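PDB 2JJN: cytochrome P450 113A1 from Saccharopolyspora erythraea, which hydroxylates the macrolactone ring of erythromycin D at C-12 to give erythromycin C, using a heme b cofactor, O2 and NADPH. Local coordinates for residues Leu31-Leu34 against Gly35-Arg38; Trp44-Arg47 against Tyr48-His52; Thr194-Leu197 against Lys198-Ala202; Gly209-Leu212 against Ile213-Leu216. The protein carries 2 engineered substitutions. All coordinates share one frame; numbering follows the deposited sequence.

Contact 1: residues Leu31-Leu34 against Gly35-Arg38; sequences LDWL and GTMR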
ATOM      1  N   LEU A  31      -1.704 -17.865   5.961  1.00 20.03           N
ATOM      2  CA  LEU A  31      -3.003 -17.687   6.603  1.00 20.10           C
ATOM      3  C   LEU A  31      -3.268 -18.725   7.671  1.00 20.57           C
ATOM      4  O   LEU A  31      -3.781 -18.403   8.746  1.00 21.11           O
ATOM      5  CB  LEU A  31      -4.128 -17.681   5.543  1.00 19.94           C
ATOM      6  CG  LEU A  31      -4.065 -16.453   4.632  1.00 21.16           C
ATOM      7  CD1 LEU A  31      -5.002 -16.646   3.471  1.00 24.83           C
ATOM      8  CD2 LEU A  31      -4.379 -15.148   5.367  1.00 24.11           C
ATOM      9  N   ASP A  32      -2.913 -19.982   7.384  1.00 20.40           N
ATOM     10  CA  ASP A  32      -3.182 -21.064   8.340  1.00 21.97           C
ATOM     11  C   ASP A  32      -2.373 -20.793   9.620  1.00 21.67           C
ATOM     12  O   ASP A  32      -2.884 -20.934  10.740  1.00 22.38           O
ATOM     13  CB  ASP A  32      -2.781 -22.401   7.699  1.00 22.65           C
ATOM     14  CG  ASP A  32      -3.830 -22.909   6.698  1.00 28.47           C
ATOM     15  OD1 ASP A  32      -4.956 -22.359   6.666  1.00 33.43           O
ATOM     16  OD2 ASP A  32      -3.523 -23.885   5.977  1.00 35.28           O
ATOM     17  N   TRP A  33      -1.117 -20.383   9.448  1.00 20.08           N
ATOM     18  CA  TRP A  33      -0.254 -20.070  10.587  1.00 19.99           C
ATOM     19  C   TRP A  33      -0.795 -18.906  11.403  1.00 19.07           C
ATOM     20  O   TRP A  33      -0.834 -18.958  12.637  1.00 19.44           O
ATOM     21  CB  TRP A  33       1.167 -19.825  10.109  1.00 20.06           C
ATOM     22  CG  TRP A  33       2.182 -19.577  11.185  1.00 20.29           C
ATOM     23  CD1 TRP A  33       2.888 -20.536  11.882  1.00 23.15           C
ATOM     24  CD2 TRP A  33       2.650 -18.308  11.640  1.00 20.56           C
ATOM     25  NE1 TRP A  33       3.769 -19.929  12.748  1.00 23.64           N
ATOM     26  CE2 TRP A  33       3.631 -18.568  12.642  1.00 20.03           C
ATOM     27  CE3 TRP A  33       2.337 -16.980  11.327  1.00 19.45           C
ATOM     28  CZ2 TRP A  33       4.307 -17.540  13.323  1.00 21.84           C
ATOM     29  CZ3 TRP A  33       3.012 -15.932  12.042  1.00 21.43           C
ATOM     30  CH2 TRP A  33       4.005 -16.242  13.000  1.00 21.45           C
ATOM     31  N   LEU A  34      -1.163 -17.831  10.722  1.00 18.12           N
ATOM     32  CA  LEU A  34      -1.742 -16.698  11.443  1.00 17.78           C
ATOM     33  C   LEU A  34      -2.961 -17.121  12.243  1.00 18.03           C
ATOM     34  O   LEU A  34      -3.137 -16.644  13.377  1.00 19.05           O
ATOM     35  CB  LEU A  34      -2.154 -15.627  10.437  1.00 17.95           C
ATOM     36  CG  LEU A  34      -0.973 -14.954   9.721  1.00 19.09           C
ATOM     37  CD1 LEU A  34      -1.488 -14.020   8.586  1.00 20.45           C
ATOM     38  CD2 LEU A  34      -0.081 -14.158  10.692  1.00 19.21           C
ATOM     39  N   GLY A  35      -3.813 -17.990  11.659  1.00 18.95           N
ATOM     40  CA  GLY A  35      -4.965 -18.547  12.379  1.00 20.01           C
ATOM     41  C   GLY A  35      -4.542 -19.243  13.665  1.00 19.48           C
ATOM     42  O   GLY A  35      -5.103 -19.012  14.751  1.00 21.03           O
ATOM     43  N   THR A  36      -3.528 -20.065  13.574  1.00 19.75           N
ATOM     44  CA  THR A  36      -3.078 -20.789  14.764  1.00 20.95           C
ATOM     45  C   THR A  36      -2.528 -19.828  15.817  1.00 20.07           C
ATOM     46  O   THR A  36      -2.727 -20.035  17.028  1.00 20.61           O
ATOM     47  CB  THR A  36      -2.051 -21.866  14.424  1.00 21.38           C
ATOM     48  OG1 THR A  36      -0.865 -21.272  13.878  0.50 23.36           O
ATOM     49  CG2 THR A  36      -2.647 -22.897  13.460  0.50 21.39           C
ATOM     50  N   MET A  37      -1.846 -18.779  15.381  1.00 19.41           N
ATOM     51  CA  MET A  37      -1.249 -17.842  16.319  1.00 19.01           C
ATOM     52  C   MET A  37      -2.318 -16.984  16.963  1.00 18.44           C
ATOM     53  O   MET A  37      -2.241 -16.693  18.163  1.00 19.13           O
ATOM     54  CB  MET A  37      -0.221 -16.940  15.608  1.00 17.28           C
ATOM     55  CG  MET A  37       1.000 -17.705  14.995  1.00 19.15           C
ATOM     56  SD  MET A  37       1.934 -18.578  16.285  1.00 19.67           S
ATOM     57  CE  MET A  37       2.845 -17.163  16.916  1.00 18.16           C
ATOM     58  N   ARG A  38      -3.326 -16.593  16.202  1.00 19.52           N
ATOM     59  CA  ARG A  38      -4.456 -15.884  16.849  1.00 19.06           C
ATOM     60  C   ARG A  38      -5.050 -16.703  17.999  1.00 20.17           C
ATOM     61  O   ARG A  38      -5.379 -16.165  19.062  1.00 20.57           O
ATOM     62  CB  ARG A  38      -5.566 -15.565  15.864  1.00 18.22           C
ATOM     63  CG  ARG A  38      -5.242 -14.436  14.898  1.00 19.10           C
ATOM     64  CD  ARG A  38      -6.543 -13.869  14.212  1.00 20.93           C
ATOM     65  NE  ARG A  38      -7.213 -14.923  13.440  1.00 19.71           N
ATOM     66  CZ  ARG A  38      -6.848 -15.353  12.221  1.00 21.73           C
ATOM     67  NH1 ARG A  38      -5.792 -14.830  11.603  1.00 21.98           N
ATOM     68  NH2 ARG A  38      -7.533 -16.332  11.594  1.00 21.22           N
TER
HETATM   69  O   HOH W   1      -5.634 -16.240   9.155  1.00 15.29           O
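Met-37 lies across the indole of Trp-33, one helical turn further on. Its CG sits over the middle of the six-membered ring, 3.6 Å from the centroid and only 8° off the ring normal, a CH-pi contact. Two more bends in the chain, at chi2 and chi3, then carry SD obliquely past the ring in a Met-aromatic contact and lay CE near the CZ2 corner. For its part, Trp-33 has CG anti to its main-chain nitrogen (chi1 -176°), which swings the indole forward under the methionine.

The carbonyl of Trp-33 takes two donors: Met-37 N at 2.9 Å, nearly along the C=O axis, and Thr-36 OG1 at 2.6 Å, tilted from the carbonyl plane. The threonine is modelled in two conformers, so the hydroxyl bond belongs to one of them.

Round the helix, the Arg-38 chain bends at chi3 and folds back, so that one face of its guanidinium lies above Gly-35 CA, offset toward the rim. Its NH1 gives a hydrogen bond to a water at 2.8 Å, and that water donates to Leu-31 O at 2.9 Å. NH1 also bonds Ser-318 OG, tying helix 27-40 to helix 316-320. Phe-54 touches both Leu-34 and Met-37. This is ordinary i/i+4 pairing along an alpha helix, here the first helix of the chain and, by its place before the first beta hairpin, helix A of the P450 fold.

Contact 2: residues Trp44-Arg47 against Tyr48-His52; sequences WQDR and YGVWH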
ATOM      1  N   TRP A  44       3.571 -12.501  19.851  1.00 11.26           N
ATOM      2  CA  TRP A  44       4.641 -13.472  19.663  1.00 10.81           C
ATOM      3  C   TRP A  44       5.966 -12.730  19.442  1.00 10.56           C
ATOM      4  O   TRP A  44       6.013 -11.737  18.716  1.00 12.51           O
ATOM      5  CB  TRP A  44       4.348 -14.312  18.406  1.00 11.08           C
ATOM      6  CG  TRP A  44       5.432 -15.261  18.058  1.00 10.99           C
ATOM      7  CD1 TRP A  44       5.898 -16.296  18.825  1.00 13.61           C
ATOM      8  CD2 TRP A  44       6.152 -15.301  16.821  1.00 12.39           C
ATOM      9  NE1 TRP A  44       6.924 -16.955  18.140  1.00 15.47           N
ATOM     10  CE2 TRP A  44       7.080 -16.371  16.906  1.00 14.22           C
ATOM     11  CE3 TRP A  44       6.116 -14.524  15.668  1.00 14.65           C
ATOM     12  CZ2 TRP A  44       7.977 -16.677  15.838  1.00 14.62           C
ATOM     13  CZ3 TRP A  44       6.995 -14.809  14.622  1.00 13.66           C
ATOM     14  CH2 TRP A  44       7.926 -15.875  14.720  1.00 14.23           C
ATOM     15  N   GLN A  45       7.046 -13.225  20.045  1.00  9.36           N
ATOM     16  CA  GLN A  45       8.357 -12.599  19.921  1.00 10.45           C
ATOM     17  C   GLN A  45       9.209 -13.506  19.066  1.00 11.25           C
ATOM     18  O   GLN A  45       9.357 -14.692  19.376  1.00 12.60           O
ATOM     19  CB  GLN A  45       8.973 -12.531  21.326  1.00  9.98           C
ATOM     20  CG  GLN A  45      10.359 -11.888  21.344  1.00 11.00           C
ATOM     21  CD  GLN A  45      11.029 -11.964  22.715  1.00 10.28           C
ATOM     22  OE1 GLN A  45      11.916 -11.122  23.092  1.00 14.96           O
ATOM     23  NE2 GLN A  45      10.649 -12.947  23.466  1.00  7.56           N
ATOM     24  N   ASP A  46       9.728 -12.981  17.960  1.00 11.13           N
ATOM     25  CA  ASP A  46      10.550 -13.760  17.041  1.00 11.48           C
ATOM     26  C   ASP A  46      12.031 -13.812  17.411  1.00 11.69           C
ATOM     27  O   ASP A  46      12.453 -13.246  18.434  1.00 12.90           O
ATOM     28  CB  ASP A  46      10.304 -13.353  15.569  1.00 13.50           C
ATOM     29  CG  ASP A  46      10.946 -12.037  15.175  1.00 12.18           C
ATOM     30  OD1 ASP A  46      11.883 -11.570  15.887  1.00 12.75           O
ATOM     31  OD2 ASP A  46      10.486 -11.521  14.118  1.00 10.56           O
ATOM     32  N   ARG A  47      12.804 -14.513  16.565  1.00 13.13           N
ATOM     33  CA  ARG A  47      14.220 -14.734  16.929  1.00 14.87           C
ATOM     34  C   ARG A  47      15.059 -13.470  16.864  1.00 15.25           C
ATOM     35  O   ARG A  47      16.227 -13.456  17.347  1.00 16.17           O
ATOM     36  CB  ARG A  47      14.827 -15.824  16.040  1.00 16.55           C
ATOM     37  CG  ARG A  47      15.004 -15.431  14.601  1.00 20.72           C
ATOM     38  CD  ARG A  47      15.797 -16.572  13.901  1.00 28.80           C
ATOM     39  NE  ARG A  47      16.531 -16.128  12.737  1.00 37.09           N
ATOM     40  CZ  ARG A  47      17.847 -16.259  12.551  1.00 38.64           C
ATOM     41  NH1 ARG A  47      18.621 -16.836  13.465  1.00 41.37           N
ATOM     42  NH2 ARG A  47      18.389 -15.825  11.415  1.00 40.41           N
ATOM     43  N   TYR A  48      14.520 -12.422  16.237  1.00 14.84           N
ATOM     44  CA  TYR A  48      15.237 -11.146  16.163  1.00 14.91           C
ATOM     45  C   TYR A  48      14.794 -10.222  17.283  1.00 15.49           C
ATOM     46  O   TYR A  48      15.223  -9.081  17.335  1.00 16.53           O
ATOM     47  CB  TYR A  48      14.971 -10.479  14.821  1.00 16.04           C
ATOM     48  CG  TYR A  48      15.322 -11.346  13.638  1.00 17.31           C
ATOM     49  CD1 TYR A  48      14.336 -11.883  12.850  1.00 21.37           C
ATOM     50  CD2 TYR A  48      16.660 -11.662  13.362  1.00 22.64           C
ATOM     51  CE1 TYR A  48      14.648 -12.709  11.763  1.00 23.61           C
ATOM     52  CE2 TYR A  48      16.980 -12.477  12.293  1.00 22.59           C
ATOM     53  CZ  TYR A  48      15.963 -12.992  11.504  1.00 23.23           C
ATOM     54  OH  TYR A  48      16.252 -13.826  10.445  1.00 27.95           O
ATOM     55  N   GLY A  49      13.905 -10.710  18.165  1.00 12.72           N
ATOM     56  CA  GLY A  49      13.384  -9.845  19.255  1.00 12.65           C
ATOM     57  C   GLY A  49      12.345  -8.852  18.768  1.00 11.72           C
ATOM     58  O   GLY A  49      12.069  -7.853  19.444  1.00 13.17           O
ATOM     59  N   VAL A  50      11.747  -9.159  17.616  1.00 12.73           N
ATOM     60  CA  VAL A  50      10.651  -8.355  17.052  1.00 12.00           C
ATOM     61  C   VAL A  50       9.347  -9.025  17.446  1.00 12.84           C
ATOM     62  O   VAL A  50       9.224 -10.238  17.382  1.00 11.97           O
ATOM     63  CB  VAL A  50      10.758  -8.283  15.508  1.00 14.34           C
ATOM     64  CG1 VAL A  50       9.564  -7.537  14.960  1.00 13.96           C
ATOM     65  CG2 VAL A  50      12.030  -7.564  15.123  1.00 14.14           C
ATOM     66  N   TRP A  51       8.373  -8.220  17.859  1.00 11.12           N
ATOM     67  CA  TRP A  51       7.122  -8.761  18.368  1.00 11.17           C
ATOM     68  C   TRP A  51       6.074  -8.642  17.297  1.00 12.63           C
ATOM     69  O   TRP A  51       6.220  -7.847  16.306  1.00 15.10           O
ATOM     70  CB  TRP A  51       6.695  -7.944  19.594  1.00 11.21           C
ATOM     71  CG  TRP A  51       7.614  -8.223  20.765  1.00 10.67           C
ATOM     72  CD1 TRP A  51       8.896  -7.758  20.952  1.00 11.06           C
ATOM     73  CD2 TRP A  51       7.339  -9.083  21.872  1.00 10.22           C
ATOM     74  NE1 TRP A  51       9.424  -8.256  22.128  1.00 11.62           N
ATOM     75  CE2 TRP A  51       8.488  -9.068  22.715  1.00 11.70           C
ATOM     76  CE3 TRP A  51       6.221  -9.870  22.243  1.00 12.17           C
ATOM     77  CZ2 TRP A  51       8.555  -9.788  23.914  1.00 10.85           C
ATOM     78  CZ3 TRP A  51       6.280 -10.571  23.449  1.00 10.86           C
ATOM     79  CH2 TRP A  51       7.435 -10.512  24.278  1.00 12.06           C
ATOM     80  N   HIS A  52       5.101  -9.527  17.371  1.00  9.93           N
ATOM     81  CA  HIS A  52       4.089  -9.598  16.338  1.00  9.85           C
ATOM     82  C   HIS A  52       2.727  -9.710  17.025  1.00 10.84           C
ATOM     83  O   HIS A  52       2.561 -10.521  17.963  1.00 11.29           O
ATOM     84  CB  HIS A  52       4.303 -10.885  15.535  1.00 10.99           C
ATOM     85  CG  HIS A  52       5.581 -10.870  14.776  1.00 10.71           C
ATOM     86  ND1 HIS A  52       5.651 -10.512  13.441  1.00 12.90           N
ATOM     87  CD2 HIS A  52       6.847 -11.145  15.175  1.00 11.27           C
ATOM     88  CE1 HIS A  52       6.924 -10.567  13.052  1.00 14.41           C
ATOM     89  NE2 HIS A  52       7.661 -10.966  14.076  1.00 10.82           N
TER
HETATM   90  O   HOH W   2      12.311  -8.341  22.177  1.00 12.38           O
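The carboxylate of Asp-46 accepts three hydrogen bonds from the residues after it. His-52 NE2 points at OD2 from 2.9 Å in an almost straight bond (175°); OD2 lies in the imidazole plane, while NE2 meets it from above the carboxylate plane. OD1 receives Tyr-48 N at 2.8 Å and Val-50 N at 3.0 Å, which come in from opposite faces of the carboxylate. The carboxylate gets there because CG stands between the backbone N and the carbonyl carbon, folded back over the turn. On its far side His-52 is bonded through ND1 to the indole NE1 of Trp-315, so the ring is probably neutral with its proton on NE2.

The backbone makes a type I turn from Asp-46 to Gly-49, closed by Gly-49 N to Asp-46 O, and the bond from Asp-46 to Tyr-48 N adds an Asx turn. Together they close the hairpin of strands 43-45 and 51-53 at the edge of the large P450 beta sheet, with 43-45 as an outermost strand; Val-50, just after the turn, has its side chain about 6 Å from that of the substrate-binding Gln-292.

At the corner of the turn, Arg-47 and Tyr-48 run side by side: Arg-47 CG covers the centre of the phenol ring, and its NH2 donates to Tyr-48 OH, which is also hydrogen-bonded to Glu-20 OE1. On one face of the hairpin, Gln-45 CB rests 3.6 Å from the centroid of the Trp-51 six-membered ring; one water joins Gln-45 OE1, Gly-49 O and Trp-51 NE1. On the other face, Trp-44 CE3 comes within 3.5 Å of His-52 CD2, the rings inclined at 38°.

Contact 3: residues Thr194-Leu197 against Lys198-Ala202; sequences TAYL and KARCA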
ATOM      1  N   THR A 194      14.767  10.858  -4.070  1.00 20.42           N
ATOM      2  CA  THR A 194      14.530  12.016  -3.208  1.00 20.72           C
ATOM      3  C   THR A 194      15.324  13.233  -3.686  1.00 20.76           C
ATOM      4  O   THR A 194      14.808  14.366  -3.703  1.00 21.51           O
ATOM      5  CB  THR A 194      14.793  11.672  -1.725  1.00 21.37           C
ATOM      6  OG1 THR A 194      13.869  10.647  -1.331  0.50 21.88           O
ATOM      7  CG2 THR A 194      14.605  12.901  -0.839  0.50 19.29           C
ATOM      8  N   ALA A 195      16.576  13.032  -4.088  1.00 19.76           N
ATOM      9  CA  ALA A 195      17.378  14.166  -4.624  1.00 19.60           C
ATOM     10  C   ALA A 195      16.744  14.757  -5.879  1.00 20.59           C
ATOM     11  O   ALA A 195      16.720  15.963  -6.069  1.00 21.80           O
ATOM     12  CB  ALA A 195      18.794  13.700  -4.923  1.00 21.12           C
ATOM     13  N   TYR A 196      16.279  13.888  -6.780  1.00 20.53           N
ATOM     14  CA  TYR A 196      15.576  14.337  -7.984  1.00 20.86           C
ATOM     15  C   TYR A 196      14.338  15.159  -7.592  1.00 20.60           C
ATOM     16  O   TYR A 196      14.119  16.250  -8.126  1.00 21.44           O
ATOM     17  CB  TYR A 196      15.141  13.123  -8.801  1.00 21.60           C
ATOM     18  CG  TYR A 196      14.285  13.469  -9.967  1.00 23.46           C
ATOM     19  CD1 TYR A 196      14.838  13.992 -11.133  1.00 27.31           C
ATOM     20  CD2 TYR A 196      12.907  13.267  -9.909  1.00 24.90           C
ATOM     21  CE1 TYR A 196      14.016  14.322 -12.228  1.00 30.49           C
ATOM     22  CE2 TYR A 196      12.083  13.577 -10.993  1.00 28.58           C
ATOM     23  CZ  TYR A 196      12.641  14.103 -12.140  1.00 28.36           C
ATOM     24  OH  TYR A 196      11.802  14.423 -13.216  1.00 32.10           O
ATOM     25  N   LEU A 197      13.574  14.650  -6.644  1.00 19.84           N
ATOM     26  CA  LEU A 197      12.349  15.376  -6.237  1.00 19.94           C
ATOM     27  C   LEU A 197      12.716  16.696  -5.565  1.00 19.95           C
ATOM     28  O   LEU A 197      11.993  17.702  -5.740  1.00 20.05           O
ATOM     29  CB  LEU A 197      11.428  14.526  -5.352  1.00 19.94           C
ATOM     30  CG  LEU A 197      10.822  13.318  -6.096  1.00 22.11           C
ATOM     31  CD1 LEU A 197      10.035  12.441  -5.119  1.00 22.88           C
ATOM     32  CD2 LEU A 197       9.916  13.811  -7.205  1.00 27.08           C
ATOM     33  N   LYS A 198      13.810  16.707  -4.804  1.00 18.74           N
ATOM     34  CA  LYS A 198      14.230  17.957  -4.134  1.00 19.25           C
ATOM     35  C   LYS A 198      14.537  19.036  -5.167  1.00 19.21           C
ATOM     36  O   LYS A 198      14.209  20.232  -4.974  1.00 20.12           O
ATOM     37  CB  LYS A 198      15.408  17.702  -3.205  1.00 20.22           C
ATOM     38  CG  LYS A 198      15.678  18.874  -2.273  1.00 20.17           C
ATOM     39  CD  LYS A 198      16.925  18.623  -1.442  1.00 21.40           C
ATOM     40  CE  LYS A 198      17.183  19.771  -0.510  1.00 26.35           C
ATOM     41  NZ  LYS A 198      18.551  19.701   0.065  1.00 33.10           N
ATOM     42  N   ALA A 199      15.151  18.639  -6.293  1.00 18.85           N
ATOM     43  CA  ALA A 199      15.416  19.597  -7.345  1.00 20.37           C
ATOM     44  C   ALA A 199      14.133  20.128  -7.974  1.00 19.75           C
ATOM     45  O   ALA A 199      14.066  21.315  -8.327  1.00 20.56           O
ATOM     46  CB  ALA A 199      16.314  18.975  -8.419  1.00 20.85           C
ATOM     47  N   ARG A 200      13.135  19.255  -8.121  1.00 19.30           N
ATOM     48  CA  ARG A 200      11.825  19.670  -8.626  1.00 19.54           C
ATOM     49  C   ARG A 200      11.147  20.604  -7.637  1.00 18.86           C
ATOM     50  O   ARG A 200      10.526  21.593  -8.047  1.00 19.47           O
ATOM     51  CB  ARG A 200      10.933  18.476  -8.979  1.00 19.53           C
ATOM     52  CG  ARG A 200      11.641  17.426  -9.872  1.00 23.97           C
ATOM     53  CD  ARG A 200      11.798  17.899 -11.325  1.00 28.11           C
ATOM     54  NE  ARG A 200      12.945  18.781 -11.573  1.00 30.70           N
ATOM     55  CZ  ARG A 200      14.229  18.421 -11.516  1.00 32.22           C
ATOM     56  NH1 ARG A 200      14.573  17.186 -11.156  1.00 32.32           N
ATOM     57  NH2 ARG A 200      15.179  19.307 -11.795  1.00 35.20           N
ATOM     58  N   CYS A 201      11.250  20.315  -6.344  1.00 18.32           N
ATOM     59  CA  CYS A 201      10.700  21.245  -5.330  1.00 17.68           C
ATOM     60  C   CYS A 201      11.332  22.643  -5.422  1.00 17.92           C
ATOM     61  O   CYS A 201      10.641  23.699  -5.369  1.00 18.01           O
ATOM     62  CB  CYS A 201      10.937  20.687  -3.946  1.00 18.33           C
ATOM     63  SG  CYS A 201       9.910  19.257  -3.543  1.00 18.80           S
ATOM     64  N   ALA A 202      12.666  22.682  -5.547  1.00 15.83           N
ATOM     65  CA  ALA A 202      13.339  23.971  -5.705  1.00 16.09           C
ATOM     66  C   ALA A 202      12.820  24.711  -6.949  1.00 15.93           C
ATOM     67  O   ALA A 202      12.699  25.954  -6.957  1.00 16.69           O
ATOM     68  CB  ALA A 202      14.859  23.791  -5.755  1.00 16.28           C
TER
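Arg-200 folds over the phenol ring of Tyr-196, one turn back along helix 180-206, which by its order in the chain is helix G of the P450 fold. The two side chains slant past each other with ring and guanidinium planes 53° apart, so they do not stack flat. Tyr-196 points its ring toward the following turn because CG is anti to the backbone N (chi1 173°). Arg-200 doubles back through bends at chi2 (-74°) and chi3, which lets CG touch the ring in a CH-pi contact, 4.2 Å from the centroid, while NH1 of the guanidinium comes over the CD1-CE1 side of the same ring. The polar end is steered from outside: NE makes a salt bridge with Glu-203 OE1. Phe-162 and Pro-155 also touch the tyrosine.

Leu-197 and Cys-201 follow the same four-residue spacing on the buried side, where both pack on helix 228-259; Cys-201 N bonds Leu-197 O at 2.8 Å. Lys-198 leaves the helix fully extended. In the closest approach between the tyrosine and arginine side chains, Arg-200 NH1 stands 3.1 Å from Tyr-196 CE1, and it lies 3.2 Å from Tyr-196 O at an angle too poor for a hydrogen bond.

Contact 4: residues Gly209-Leu212 against Ile213-Leu216; sequences GDDL and ISRL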
ATOM      1  N   GLY A 209       3.250  26.644  -9.737  1.00 19.39           N
ATOM      2  CA  GLY A 209       1.973  26.534 -10.455  1.00 20.54           C
ATOM      3  C   GLY A 209       0.968  25.897  -9.513  1.00 20.90           C
ATOM      4  O   GLY A 209       0.929  26.228  -8.339  1.00 21.31           O
ATOM      5  N   ASP A 210       0.109  25.032 -10.038  1.00 22.44           N
ATOM      6  CA  ASP A 210      -0.885  24.413  -9.163  1.00 22.22           C
ATOM      7  C   ASP A 210      -0.785  22.901  -9.187  1.00 21.94           C
ATOM      8  O   ASP A 210      -1.726  22.234  -8.736  1.00 22.55           O
ATOM      9  CB  ASP A 210      -2.321  24.823  -9.521  1.00 24.18           C
ATOM     10  CG  ASP A 210      -3.311  24.625  -8.351  0.60 24.67           C
ATOM     11  OD1 ASP A 210      -2.997  24.941  -7.181  0.60 23.91           O
ATOM     12  OD2 ASP A 210      -4.434  24.145  -8.598  0.60 28.26           O
ATOM     13  N   ASP A 211       0.343  22.370  -9.674  1.00 18.92           N
ATOM     14  CA  ASP A 211       0.649  20.939  -9.413  1.00 17.56           C
ATOM     15  C   ASP A 211       0.879  20.710  -7.907  1.00 18.13           C
ATOM     16  O   ASP A 211       0.985  21.670  -7.127  1.00 17.99           O
ATOM     17  CB  ASP A 211       1.851  20.504 -10.197  1.00 17.72           C
ATOM     18  CG  ASP A 211       3.118  21.366  -9.782  0.50 16.58           C
ATOM     19  OD1 ASP A 211       3.891  20.928  -8.881  0.50 13.89           O
ATOM     20  OD2 ASP A 211       3.276  22.557 -10.235  0.50 12.01           O
ATOM     21  N   LEU A 212       0.959  19.444  -7.482  1.00 19.80           N
ATOM     22  CA  LEU A 212       0.985  19.154  -6.074  1.00 18.85           C
ATOM     23  C   LEU A 212       2.317  19.582  -5.440  1.00 20.15           C
ATOM     24  O   LEU A 212       2.299  20.022  -4.290  1.00 20.02           O
ATOM     25  CB  LEU A 212       0.662  17.669  -5.808  1.00 21.13           C
ATOM     26  CG  LEU A 212       0.580  17.368  -4.327  1.00 20.65           C
ATOM     27  CD1 LEU A 212      -0.595  18.017  -3.653  1.00 25.36           C
ATOM     28  CD2 LEU A 212       0.485  15.838  -4.138  1.00 23.58           C
ATOM     29  N   ILE A 213       3.436  19.458  -6.166  1.00 18.76           N
ATOM     30  CA  ILE A 213       4.731  19.975  -5.610  1.00 18.12           C
ATOM     31  C   ILE A 213       4.607  21.475  -5.322  1.00 18.65           C
ATOM     32  O   ILE A 213       4.999  21.924  -4.242  1.00 17.78           O
ATOM     33  CB  ILE A 213       5.943  19.626  -6.476  1.00 17.28           C
ATOM     34  CG1 ILE A 213       6.188  18.109  -6.368  1.00 19.08           C
ATOM     35  CG2 ILE A 213       7.200  20.402  -6.002  1.00 19.91           C
ATOM     36  CD1 ILE A 213       7.343  17.669  -7.256  1.00 21.54           C
ATOM     37  N   SER A 214       4.107  22.252  -6.290  1.00 19.10           N
ATOM     38  CA  SER A 214       3.912  23.704  -6.039  1.00 18.12           C
ATOM     39  C   SER A 214       3.019  23.946  -4.845  1.00 17.84           C
ATOM     40  O   SER A 214       3.284  24.837  -4.011  1.00 18.27           O
ATOM     41  CB  SER A 214       3.272  24.359  -7.246  1.00 19.02           C
ATOM     42  OG  SER A 214       4.148  24.321  -8.382  1.00 19.60           O
ATOM     43  N   ARG A 215       1.922  23.175  -4.734  1.00 19.26           N
ATOM     44  CA  ARG A 215       1.044  23.367  -3.611  1.00 19.15           C
ATOM     45  C   ARG A 215       1.711  22.994  -2.292  1.00 18.43           C
ATOM     46  O   ARG A 215       1.463  23.655  -1.275  1.00 19.76           O
ATOM     47  CB  ARG A 215      -0.224  22.547  -3.802  1.00 19.83           C
ATOM     48  CG  ARG A 215      -1.076  23.058  -4.964  0.50 20.59           C
ATOM     49  CD  ARG A 215      -2.243  22.101  -5.255  0.50 22.66           C
ATOM     50  NE  ARG A 215      -3.126  21.986  -4.100  0.50 25.32           N
ATOM     51  CZ  ARG A 215      -4.107  22.838  -3.813  0.50 30.44           C
ATOM     52  NH1 ARG A 215      -4.361  23.869  -4.611  0.50 30.05           N
ATOM     53  NH2 ARG A 215      -4.851  22.652  -2.720  0.50 31.71           N
ATOM     54  N   LEU A 216       2.576  21.980  -2.330  1.00 18.49           N
ATOM     55  CA  LEU A 216       3.286  21.569  -1.117  1.00 17.76           C
ATOM     56  C   LEU A 216       4.300  22.658  -0.693  1.00 18.70           C
ATOM     57  O   LEU A 216       4.476  22.934   0.500  1.00 18.90           O
ATOM     58  CB  LEU A 216       4.041  20.260  -1.350  1.00 19.35           C
ATOM     59  CG  LEU A 216       3.109  19.040  -1.330  1.00 17.95           C
ATOM     60  CD1 LEU A 216       3.874  17.870  -1.953  1.00 21.78           C
ATOM     61  CD2 LEU A 216       2.639  18.701   0.106  1.00 21.21           C
TER
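The hydroxyl of Ser-214 is held by two partners: OG donates to Asp-211 OD2 at 2.7 Å and accepts from Gly-209 N at 2.8 Å. Donating to one and accepting from the other, it has its rotation largely settled. The other carboxylate oxygen, Asp-211 OD1, accepts from Ser-214 N at 2.9 Å, so one aspartate grips both the amide and the side chain of the same serine. OD2 is reached on its syn side but well out of the carboxylate plane, OD1 from above that plane. Asp-211 manages this with CG set between its backbone N and carbonyl carbon (chi1 60°), turned over the start of the helix, where it is the N-cap of helix 212-218.

Next to it, Asp-210 and Arg-215 form a salt bridge. Arg-215 NH1 reaches OD1 of Asp-210 at 3.1 Å, with the oxygen in the guanidinium plane and met on its syn side, although the two flat groups stand 78° apart. A bend at chi3 turns the arginine back toward the loop, and its NE bonds Ala-105 O. Asp-210, Asp-211 and Arg-215 each have two modelled conformers, so the bonds made by their side chains hold for one set of conformers.

On the inner side Leu-212 and Leu-216 meet, CG to CD1 at 4.1 Å. Leu-212 packs on helix 228-259 with its side chain about 7 Å from the heme. Two aspartates thus sit at the amino end of a short helix, where the N-H groups of the first turn and Arg-215 would favour negative charge, so both are probably ionised.

Along the chain the four contacts come in series and form two touching pairs. Contacts 1 and 2 have centres 16 Å apart: helix 27-40 leads straight into the hairpin, and Met-37 CE packs 3.4 Å from Trp-44 CG, so helix and sheet edge share one aromatic cluster. Contacts 3 and 4 are 13 Å apart, where consecutive helices 180-206 and 212-218 meet through Cys-201 CA and Ile-213 CG2, 3.7 Å apart; both helices pack on helix 228-259. The pairs are distant, contacts 1 and 4 having centres 45 Å apart on opposite sides of the chain's centre. They therefore mark the sheet-containing end and a helical end of a single P450 fold, with the heme between them.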